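Local coordinates for 5' nucleotidase family protein (Staphylococcus aureus subsp. aureus, PDB 4Q7F) that belongs to the 5'-nucleotidase family and joins a metal-binding calcineurin-like phosphoesterase domain to a 5'-nucleotidase C-terminal domain, at residues R59-Q64 and V271-L276; H53-D58 and S65-N70; V375-V380 and L504-L509. All coordinates share one frame; numbering follows the deposited sequence.

Interaction 1: R59-Q64 and V271-L276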
loop_
_atom_site.group_PDB
_atom_site.type_symbol
_atom_site.label_atom_id
_atom_site.label_comp_id
_atom_site.label_asym_id
_atom_site.label_seq_id
_atom_site.Cartn_x
_atom_site.Cartn_y
_atom_site.Cartn_z
ATOM N N ARG A 59 4.862 -25.973 -10.510
ATOM C CA ARG A 59 3.523 -26.531 -10.447
ATOM C C ARG A 59 3.367 -27.859 -11.179
ATOM O O ARG A 59 2.457 -28.632 -10.863
ATOM C CB ARG A 59 2.497 -25.507 -10.987
ATOM C CG ARG A 59 2.572 -25.302 -12.488
ATOM C CD ARG A 59 1.710 -24.148 -12.974
ATOM N NE ARG A 59 0.307 -24.266 -12.570
ATOM C CZ ARG A 59 -0.683 -23.522 -13.058
ATOM N NH1 ARG A 59 -0.450 -22.580 -13.980
ATOM N NH2 ARG A 59 -1.923 -23.726 -12.617
ATOM N N ARG A 60 4.264 -28.119 -12.127
ATOM C CA ARG A 60 4.202 -29.324 -12.938
ATOM C C ARG A 60 4.252 -30.638 -12.123
ATOM O O ARG A 60 3.699 -31.628 -12.552
ATOM C CB ARG A 60 5.307 -29.277 -13.996
ATOM C CG ARG A 60 5.241 -30.386 -15.028
ATOM C CD ARG A 60 6.424 -30.308 -15.987
ATOM N NE ARG A 60 6.487 -31.466 -16.885
ATOM C CZ ARG A 60 6.929 -32.669 -16.524
ATOM N NH1 ARG A 60 6.955 -33.661 -17.414
ATOM N NH2 ARG A 60 7.324 -32.902 -15.268
ATOM N N GLN A 61 4.886 -30.631 -10.944
ATOM C CA GLN A 61 4.983 -31.838 -10.111
ATOM C C GLN A 61 3.661 -32.252 -9.443
ATOM O O GLN A 61 3.511 -33.399 -9.029
ATOM C CB GLN A 61 6.035 -31.656 -9.017
ATOM C CG GLN A 61 5.688 -30.596 -7.998
ATOM C CD GLN A 61 6.771 -30.386 -6.959
ATOM O OE1 GLN A 61 7.100 -31.290 -6.199
ATOM N NE2 GLN A 61 7.290 -29.178 -6.888
ATOM N N TYR A 62 2.716 -31.330 -9.329
ATOM C CA TYR A 62 1.438 -31.615 -8.677
ATOM C C TYR A 62 0.394 -32.109 -9.655
ATOM O O TYR A 62 0.512 -31.880 -10.849
ATOM C CB TYR A 62 0.980 -30.379 -7.929
ATOM C CG TYR A 62 1.989 -29.977 -6.885
ATOM C CD1 TYR A 62 2.147 -30.727 -5.739
ATOM C CD2 TYR A 62 2.815 -28.878 -7.068
ATOM C CE1 TYR A 62 3.082 -30.382 -4.775
ATOM C CE2 TYR A 62 3.762 -28.524 -6.110
ATOM C CZ TYR A 62 3.880 -29.283 -4.962
ATOM O OH TYR A 62 4.807 -28.947 -4.016
ATOM N N ASP A 63 -0.612 -32.811 -9.150
ATOM C CA ASP A 63 -1.675 -33.360 -10.006
ATOM C C ASP A 63 -2.497 -32.235 -10.644
ATOM O O ASP A 63 -2.931 -32.343 -11.780
ATOM C CB ASP A 63 -2.586 -34.284 -9.202
ATOM C CG ASP A 63 -1.854 -35.508 -8.655
ATOM O OD1 ASP A 63 -0.803 -35.909 -9.199
ATOM O OD2 ASP A 63 -2.349 -36.081 -7.683
ATOM N N GLN A 64 -2.709 -31.159 -9.884
ATOM C CA GLN A 64 -3.425 -29.991 -10.364
ATOM C C GLN A 64 -3.067 -28.844 -9.448
ATOM O O GLN A 64 -2.603 -29.059 -8.329
ATOM C CB GLN A 64 -4.945 -30.205 -10.409
ATOM C CG GLN A 64 -5.588 -30.595 -9.099
ATOM C CD GLN A 64 -7.048 -30.953 -9.285
ATOM O OE1 GLN A 64 -7.803 -30.228 -9.935
ATOM N NE2 GLN A 64 -7.453 -32.059 -8.722
ATOM N N VAL A 271 6.459 -16.242 -3.464
ATOM C CA VAL A 271 5.234 -16.853 -3.920
ATOM C C VAL A 271 4.782 -17.803 -2.822
ATOM O O VAL A 271 5.592 -18.579 -2.342
ATOM C CB VAL A 271 5.481 -17.709 -5.174
ATOM C CG1 VAL A 271 4.229 -18.495 -5.513
ATOM C CG2 VAL A 271 5.922 -16.840 -6.336
ATOM N N GLY A 272 3.514 -17.737 -2.416
ATOM C CA GLY A 272 2.993 -18.632 -1.390
ATOM C C GLY A 272 2.543 -19.911 -2.061
ATOM O O GLY A 272 1.935 -19.856 -3.131
ATOM N N ARG A 273 2.866 -21.055 -1.459
ATOM C CA ARG A 273 2.438 -22.355 -2.004
ATOM C C ARG A 273 1.851 -23.179 -0.874
ATOM O O ARG A 273 2.499 -23.378 0.148
ATOM C CB ARG A 273 3.581 -23.128 -2.640
ATOM C CG ARG A 273 3.130 -24.426 -3.306
ATOM C CD ARG A 273 4.302 -25.234 -3.822
ATOM N NE ARG A 273 5.058 -25.894 -2.745
ATOM C CZ ARG A 273 6.273 -26.416 -2.887
ATOM N NH1 ARG A 273 6.910 -26.359 -4.051
ATOM N NH2 ARG A 273 6.863 -27.019 -1.868
ATOM N N VAL A 274 0.604 -23.603 -1.046
ATOM C CA VAL A 274 -0.047 -24.458 -0.079
ATOM C C VAL A 274 -0.463 -25.693 -0.834
ATOM O O VAL A 274 -1.119 -25.582 -1.863
ATOM C CB VAL A 274 -1.266 -23.782 0.547
ATOM C CG1 VAL A 274 -2.006 -24.754 1.454
ATOM C CG2 VAL A 274 -0.818 -22.557 1.339
ATOM N N VAL A 275 -0.066 -26.863 -0.332
ATOM C CA VAL A 275 -0.394 -28.117 -0.958
ATOM C C VAL A 275 -1.322 -28.915 -0.065
ATOM O O VAL A 275 -1.112 -29.035 1.158
ATOM C CB VAL A 275 0.859 -28.983 -1.233
ATOM C CG1 VAL A 275 0.472 -30.284 -1.929
ATOM C CG2 VAL A 275 1.878 -28.214 -2.056
ATOM N N LEU A 276 -2.362 -29.448 -0.685
ATOM C CA LEU A 276 -3.285 -30.308 0.004
ATOM C C LEU A 276 -3.155 -31.678 -0.650
ATOM O O LEU A 276 -2.926 -31.757 -1.864
ATOM C CB LEU A 276 -4.706 -29.794 -0.129
ATOM C CG LEU A 276 -5.089 -28.396 0.300
ATOM C CD1 LEU A 276 -6.608 -28.311 0.221
ATOM C CD2 LEU A 276 -4.608 -28.018 1.697
#
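Tyr62 and Arg273 meet through the tyrosine hydroxyl, which lies over the guanidinium without a hydrogen bond, at the place where the loop joining helix 48-59 to strand 65-69 folds over strand 270-278 of the metallophosphoesterase domain. A type I beta turn from Arg59 to Tyr62, closed by the bond from Tyr62 N to Arg59 O (3.1 Å), brings the tyrosine round to the sheet. Its hydroxyl sits over the centre of one guanidinium face, with OH 3.1 Å from Arg273 CZ, while ring and guanidinium planes stand 70° apart. Arg273 NE and NH1 are also close to the oxygen, but their N-H bonds are poorly aimed at it. Beside the arginine, Val275 supplies the apolar part of the contact: its CG2 touches Tyr62 CE1 at 3.7 Å and its CG1 lies slightly farther from the same atom. Gln61 lays its CG against one face of the Tyr62 ring, 3.4 Å above the plane and toward the rim, and its NE2 bonds to the carbonyl of Asp58. The Arg273 chain runs extended from the strand and bends at chi3 (74°), and its NH1 forms a salt bridge with Asp58 at the end of the helix. The guanidinium is gripped at NH1 by this carboxylate and covered on one face by the phenol oxygen, whose partial negative charge probably suits the cation beneath it.

Interaction 2: H53-D58 and S65-N70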
loop_
_atom_site.group_PDB
_atom_site.type_symbol
_atom_site.label_atom_id
_atom_site.label_comp_id
_atom_site.label_asym_id
_atom_site.label_seq_id
_atom_site.Cartn_x
_atom_site.Cartn_y
_atom_site.Cartn_z
ATOM N N HIS A 53 7.175 -17.317 -13.608
ATOM C CA HIS A 53 8.089 -18.324 -14.129
ATOM C C HIS A 53 8.384 -19.379 -13.027
ATOM O O HIS A 53 8.427 -20.570 -13.292
ATOM C CB HIS A 53 9.366 -17.637 -14.613
ATOM C CG HIS A 53 10.442 -18.562 -15.058
ATOM N ND1 HIS A 53 10.371 -19.283 -16.230
ATOM C CD2 HIS A 53 11.657 -18.834 -14.520
ATOM C CE1 HIS A 53 11.480 -19.970 -16.387
ATOM N NE2 HIS A 53 12.279 -19.713 -15.365
ATOM N N VAL A 54 8.514 -18.928 -11.792
ATOM C CA VAL A 54 8.774 -19.834 -10.668
ATOM C C VAL A 54 7.583 -20.754 -10.419
ATOM O O VAL A 54 7.757 -21.933 -10.112
ATOM C CB VAL A 54 9.097 -19.040 -9.391
ATOM C CG1 VAL A 54 9.013 -19.925 -8.153
ATOM C CG2 VAL A 54 10.481 -18.414 -9.501
ATOM N N ILE A 55 6.372 -20.220 -10.559
ATOM C CA ILE A 55 5.156 -20.984 -10.363
ATOM C C ILE A 55 5.042 -22.033 -11.481
ATOM O O ILE A 55 4.845 -23.235 -11.223
ATOM C CB ILE A 55 3.927 -20.056 -10.349
ATOM C CG1 ILE A 55 3.966 -19.165 -9.104
ATOM C CG2 ILE A 55 2.628 -20.838 -10.338
ATOM C CD1 ILE A 55 2.921 -18.090 -9.108
ATOM N N GLU A 56 5.193 -21.562 -12.706
ATOM C CA GLU A 56 5.094 -22.430 -13.874
ATOM C C GLU A 56 6.022 -23.640 -13.780
ATOM O O GLU A 56 5.592 -24.774 -13.971
ATOM C CB GLU A 56 5.328 -21.616 -15.153
ATOM C CG GLU A 56 4.174 -20.694 -15.479
ATOM C CD GLU A 56 2.870 -21.451 -15.678
ATOM O OE1 GLU A 56 2.769 -22.194 -16.664
ATOM O OE2 GLU A 56 1.935 -21.276 -14.868
ATOM N N GLN A 57 7.298 -23.416 -13.473
ATOM C CA GLN A 57 8.212 -24.528 -13.314
ATOM C C GLN A 57 7.816 -25.457 -12.159
ATOM O O GLN A 57 7.800 -26.655 -12.321
ATOM C CB GLN A 57 9.658 -24.047 -13.135
ATOM C CG GLN A 57 10.188 -23.375 -14.377
ATOM C CD GLN A 57 11.645 -23.015 -14.298
ATOM O OE1 GLN A 57 12.424 -23.372 -15.181
ATOM N NE2 GLN A 57 12.031 -22.309 -13.244
ATOM N N ASP A 58 7.493 -24.895 -11.002
ATOM C CA ASP A 58 7.181 -25.704 -9.814
ATOM C C ASP A 58 5.863 -26.486 -9.805
ATOM O O ASP A 58 5.736 -27.496 -9.116
ATOM C CB ASP A 58 7.085 -24.770 -8.603
ATOM C CG ASP A 58 7.083 -25.531 -7.282
ATOM O OD1 ASP A 58 8.164 -25.983 -6.890
ATOM O OD2 ASP A 58 6.032 -25.635 -6.611
ATOM N N SER A 65 -3.261 -27.637 -9.955
ATOM C CA SER A 65 -2.901 -26.441 -9.224
ATOM C C SER A 65 -3.679 -25.235 -9.680
ATOM O O SER A 65 -4.125 -25.162 -10.843
ATOM C CB SER A 65 -1.420 -26.148 -9.427
ATOM O OG SER A 65 -1.163 -25.778 -10.772
ATOM N N PHE A 66 -3.773 -24.271 -8.754
ATOM C CA PHE A 66 -4.451 -23.011 -8.946
ATOM C C PHE A 66 -3.494 -21.845 -8.666
ATOM O O PHE A 66 -2.593 -21.938 -7.818
ATOM C CB PHE A 66 -5.698 -22.911 -8.052
ATOM C CG PHE A 66 -6.852 -23.713 -8.555
ATOM C CD1 PHE A 66 -6.870 -25.090 -8.411
ATOM C CD2 PHE A 66 -7.935 -23.086 -9.168
ATOM C CE1 PHE A 66 -7.938 -25.831 -8.871
ATOM C CE2 PHE A 66 -8.999 -23.826 -9.642
ATOM C CZ PHE A 66 -9.002 -25.205 -9.497
ATOM N N LYS A 67 -3.717 -20.769 -9.412
ATOM C CA LYS A 67 -2.904 -19.556 -9.379
ATOM C C LYS A 67 -3.806 -18.362 -9.026
ATOM O O LYS A 67 -4.837 -18.096 -9.680
ATOM C CB LYS A 67 -2.177 -19.450 -10.725
ATOM C CG LYS A 67 -1.215 -18.308 -10.894
ATOM C CD LYS A 67 -0.079 -18.632 -11.879
ATOM C CE LYS A 67 -0.526 -19.026 -13.269
ATOM N NZ LYS A 67 0.600 -18.955 -14.244
ATOM N N ILE A 68 -3.393 -17.639 -7.981
ATOM C CA ILE A 68 -4.166 -16.563 -7.381
ATOM C C ILE A 68 -3.408 -15.260 -7.198
ATOM O O ILE A 68 -2.233 -15.273 -6.850
ATOM C CB ILE A 68 -4.571 -17.006 -5.951
ATOM C CG1 ILE A 68 -5.315 -18.341 -6.013
ATOM C CG2 ILE A 68 -5.367 -15.920 -5.218
ATOM C CD1 ILE A 68 -5.571 -19.014 -4.686
ATOM N N ASP A 69 -4.066 -14.154 -7.521
ATOM C CA ASP A 69 -3.552 -12.803 -7.194
ATOM C C ASP A 69 -4.413 -12.273 -6.054
ATOM O O ASP A 69 -5.635 -12.189 -6.174
ATOM C CB ASP A 69 -3.555 -11.830 -8.366
ATOM C CG ASP A 69 -3.006 -10.457 -7.952
ATOM O OD1 ASP A 69 -3.772 -9.726 -7.296
ATOM O OD2 ASP A 69 -1.821 -10.129 -8.260
ATOM N N ASN A 70 -3.791 -11.882 -4.952
ATOM C CA ASN A 70 -4.556 -11.464 -3.771
ATOM C C ASN A 70 -4.650 -9.962 -3.528
ATOM O O ASN A 70 -4.735 -9.501 -2.351
ATOM C CB ASN A 70 -4.028 -12.181 -2.509
ATOM C CG ASN A 70 -4.970 -12.028 -1.310
ATOM O OD1 ASN A 70 -6.204 -12.140 -1.448
ATOM N ND2 ASN A 70 -4.406 -11.762 -0.135
#
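Lys67 leaves strand 65-69 with CG anti to its backbone N (chi1 -177°) and then bends at chi3 (58°), which carries its ammonium group across to Glu56 of helix 48-59. The glutamate folds to meet it, its chain bent at chi2 (-60°) so that a carboxylate starting out along the flank of the helix comes back to the strand. Lys67 NZ donates to Glu56 OE2 at 2.7 Å in a salt bridge, approaching from above the carboxylate plane. The two side chains cross at about a right angle. Beneath this polar end, the aliphatic part of the lysine packs on Ile55: CD lies 3.8 Å from Ile55 CG2 and slightly farther from Ile55 CD1. A buried ammonium group is costly, and here it has further acceptors in Asn52 OD1 and the carbonyl of Met100. Glu56 OE2 in turn also pairs with Arg59, so its negative charge is probably balanced by both Lys67 and Arg59. The contact lies inside the beta-alpha-beta unit of strand 19-25, helix 48-59 and strand 65-69, where Ile55 also touches Tyr23 of the first strand and the backbone of Lys67 bonds to Asp103, next to the edge strand 104-105.

Interaction 3: V375-V380 and L504-L509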
loop_
_atom_site.group_PDB
_atom_site.type_symbol
_atom_site.label_atom_id
_atom_site.label_comp_id
_atom_site.label_asym_id
_atom_site.label_seq_id
_atom_site.Cartn_x
_atom_site.Cartn_y
_atom_site.Cartn_z
ATOM N N VAL A 375 16.905 16.429 -12.711
ATOM C CA VAL A 375 15.704 15.773 -12.235
ATOM C C VAL A 375 14.974 15.153 -13.412
ATOM O O VAL A 375 14.646 15.848 -14.383
ATOM C CB VAL A 375 14.755 16.757 -11.543
ATOM C CG1 VAL A 375 13.548 16.017 -10.981
ATOM C CG2 VAL A 375 15.473 17.519 -10.436
ATOM N N THR A 376 14.723 13.845 -13.321
ATOM C CA THR A 376 13.986 13.126 -14.364
ATOM C C THR A 376 12.631 12.652 -13.802
ATOM O O THR A 376 12.390 12.739 -12.590
ATOM C CB THR A 376 14.768 11.896 -14.855
ATOM O OG1 THR A 376 14.923 10.978 -13.770
ATOM C CG2 THR A 376 16.157 12.300 -15.387
HETATM N N MSE A 377 11.768 12.150 -14.680
HETATM C CA MSE A 377 10.446 11.634 -14.274
HETATM C C MSE A 377 10.638 10.573 -13.186
HETATM O O MSE A 377 9.896 10.541 -12.187
HETATM C CB MSE A 377 9.733 11.115 -15.523
HETATM C CG MSE A 377 8.332 10.568 -15.253
HETATM SE SE MSE A 377 7.184 11.840 -14.244
HETATM C CE MSE A 377 6.665 12.826 -15.853
ATOM N N ARG A 378 11.664 9.738 -13.372
ATOM C CA ARG A 378 12.048 8.663 -12.423
ATOM C C ARG A 378 12.193 9.215 -11.005
ATOM O O ARG A 378 11.667 8.664 -10.058
ATOM C CB ARG A 378 13.388 8.039 -12.846
ATOM C CG ARG A 378 13.795 6.756 -12.089
ATOM C CD ARG A 378 15.173 6.226 -12.485
ATOM N NE ARG A 378 15.283 6.080 -13.926
ATOM C CZ ARG A 378 14.937 5.001 -14.611
ATOM N NH1 ARG A 378 14.491 3.901 -13.999
ATOM N NH2 ARG A 378 15.049 5.030 -15.922
ATOM N N ASP A 379 12.918 10.315 -10.888
ATOM C CA ASP A 379 13.167 10.950 -9.593
ATOM C C ASP A 379 11.910 11.508 -8.956
ATOM O O ASP A 379 11.718 11.379 -7.755
ATOM C CB ASP A 379 14.223 12.030 -9.763
ATOM C CG ASP A 379 15.477 11.501 -10.440
ATOM O OD1 ASP A 379 16.053 10.515 -9.933
ATOM O OD2 ASP A 379 15.884 12.050 -11.474
ATOM N N VAL A 380 11.045 12.127 -9.755
ATOM C CA VAL A 380 9.811 12.707 -9.241
ATOM C C VAL A 380 8.910 11.625 -8.662
ATOM O O VAL A 380 8.335 11.784 -7.581
ATOM C CB VAL A 380 9.034 13.486 -10.336
ATOM C CG1 VAL A 380 7.641 13.855 -9.845
ATOM C CG2 VAL A 380 9.796 14.725 -10.785
ATOM N N LEU A 504 2.314 18.154 -9.237
ATOM C CA LEU A 504 2.464 19.377 -8.471
ATOM C C LEU A 504 3.952 19.718 -8.377
ATOM O O LEU A 504 4.330 20.864 -8.602
ATOM C CB LEU A 504 1.775 19.259 -7.100
ATOM C CG LEU A 504 1.727 20.501 -6.209
ATOM C CD1 LEU A 504 0.592 20.379 -5.197
ATOM C CD2 LEU A 504 3.061 20.776 -5.533
ATOM N N LEU A 505 4.795 18.736 -8.079
ATOM C CA LEU A 505 6.250 18.961 -8.031
ATOM C C LEU A 505 6.806 19.328 -9.420
ATOM O O LEU A 505 7.659 20.196 -9.544
ATOM C CB LEU A 505 6.989 17.749 -7.452
ATOM C CG LEU A 505 6.649 17.382 -6.001
ATOM C CD1 LEU A 505 7.506 16.233 -5.531
ATOM C CD2 LEU A 505 6.810 18.576 -5.064
ATOM N N ILE A 506 6.313 18.673 -10.459
ATOM C CA ILE A 506 6.743 18.975 -11.822
ATOM C C ILE A 506 6.392 20.423 -12.197
ATOM O O ILE A 506 7.222 21.132 -12.772
ATOM C CB ILE A 506 6.114 17.992 -12.826
ATOM C CG1 ILE A 506 6.719 16.593 -12.615
ATOM C CG2 ILE A 506 6.311 18.490 -14.256
ATOM C CD1 ILE A 506 6.129 15.485 -13.485
ATOM N N ASP A 507 5.163 20.842 -11.881
ATOM C CA ASP A 507 4.697 22.217 -12.144
ATOM C C ASP A 507 5.599 23.228 -11.453
ATOM O O ASP A 507 6.082 24.157 -12.083
ATOM C CB ASP A 507 3.250 22.431 -11.664
ATOM C CG ASP A 507 2.234 21.691 -12.514
ATOM O OD1 ASP A 507 2.577 21.239 -13.611
ATOM O OD2 ASP A 507 1.089 21.552 -12.086
ATOM N N PHE A 508 5.826 23.039 -10.157
ATOM C CA PHE A 508 6.678 23.956 -9.418
ATOM C C PHE A 508 8.066 24.008 -10.050
ATOM O O PHE A 508 8.602 25.090 -10.310
ATOM C CB PHE A 508 6.793 23.555 -7.951
ATOM C CG PHE A 508 7.568 24.540 -7.125
ATOM C CD1 PHE A 508 8.950 24.479 -7.070
ATOM C CD2 PHE A 508 6.918 25.543 -6.422
ATOM C CE1 PHE A 508 9.671 25.395 -6.321
ATOM C CE2 PHE A 508 7.632 26.459 -5.662
ATOM C CZ PHE A 508 9.011 26.390 -5.615
ATOM N N LEU A 509 8.640 22.836 -10.306
ATOM C CA LEU A 509 9.963 22.751 -10.922
ATOM C C LEU A 509 10.046 23.489 -12.257
ATOM O O LEU A 509 11.048 24.139 -12.547
ATOM C CB LEU A 509 10.370 21.292 -11.119
ATOM C CG LEU A 509 10.783 20.517 -9.867
ATOM C CD1 LEU A 509 10.978 19.048 -10.203
ATOM C CD2 LEU A 509 12.054 21.108 -9.272
#
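Ile506 is the main projection of this apolar contact, its side chain reaching from helix 501-511 into the hollow between Met377 and Val380 at the start of helix 377-383. Its CG1 lies against both methyls of Val380, 4.0 Å from CG1 and 4.0 Å from CG2. Farther out, Ile506 CD1 meets Met377, a selenomethionine, 3.6 Å from CE and 3.9 Å from SE. The Met377 chain, bent at chi2 (52°) and chi3 (83°), curls its methyl back to the isoleucine; both Val380 and Met377 cross Ile506 at about a right angle. One turn farther along the second helix, Leu509 CD1 rests on Val375 CG1 at 4.0 Å, so the bumps of one helix meet the end of a strand as well as the first turn of the helix that follows it. Thr376 sits at the N-cap position of that turn, and Asp379 OD2 accepts from both Thr376 N (2.8 Å) and Thr376 OG1 (2.7 Å), tying the end of the strand to the first turn of the helix. Ile321 of strand 320-323, the antiparallel partner of strand 374-376, touches Val380, Ile506 and Leu509 together, while on another side of helix 501-511 Leu504 and Phe508 pack on helix 342-355.

In the fold
Interactions 1 and 2 are neighbours, their centres 8 Å apart, and both reach the mixed sheet that holds strands 19-25, 65-69 and 270-278 in the metallophosphoesterase domain. Their segments alternate along the chain: helix 48-59, its following loop and strand 65-69 come in succession, and strand 270-278 arrives some 200 residues later. The salt bridge between Arg273 and Asp58, the packing of Val271 on Ile55 and the probable hydrogen bond from Arg59 to Ser65 tie them together. Interaction 3 comes later, across the chain's centre from interaction 1, their centres 45 Å apart; its nearest atoms are about 22 Å from interaction 2, and it joins strand 374-376 and helix 377-383 to helix 501-511, touching neither.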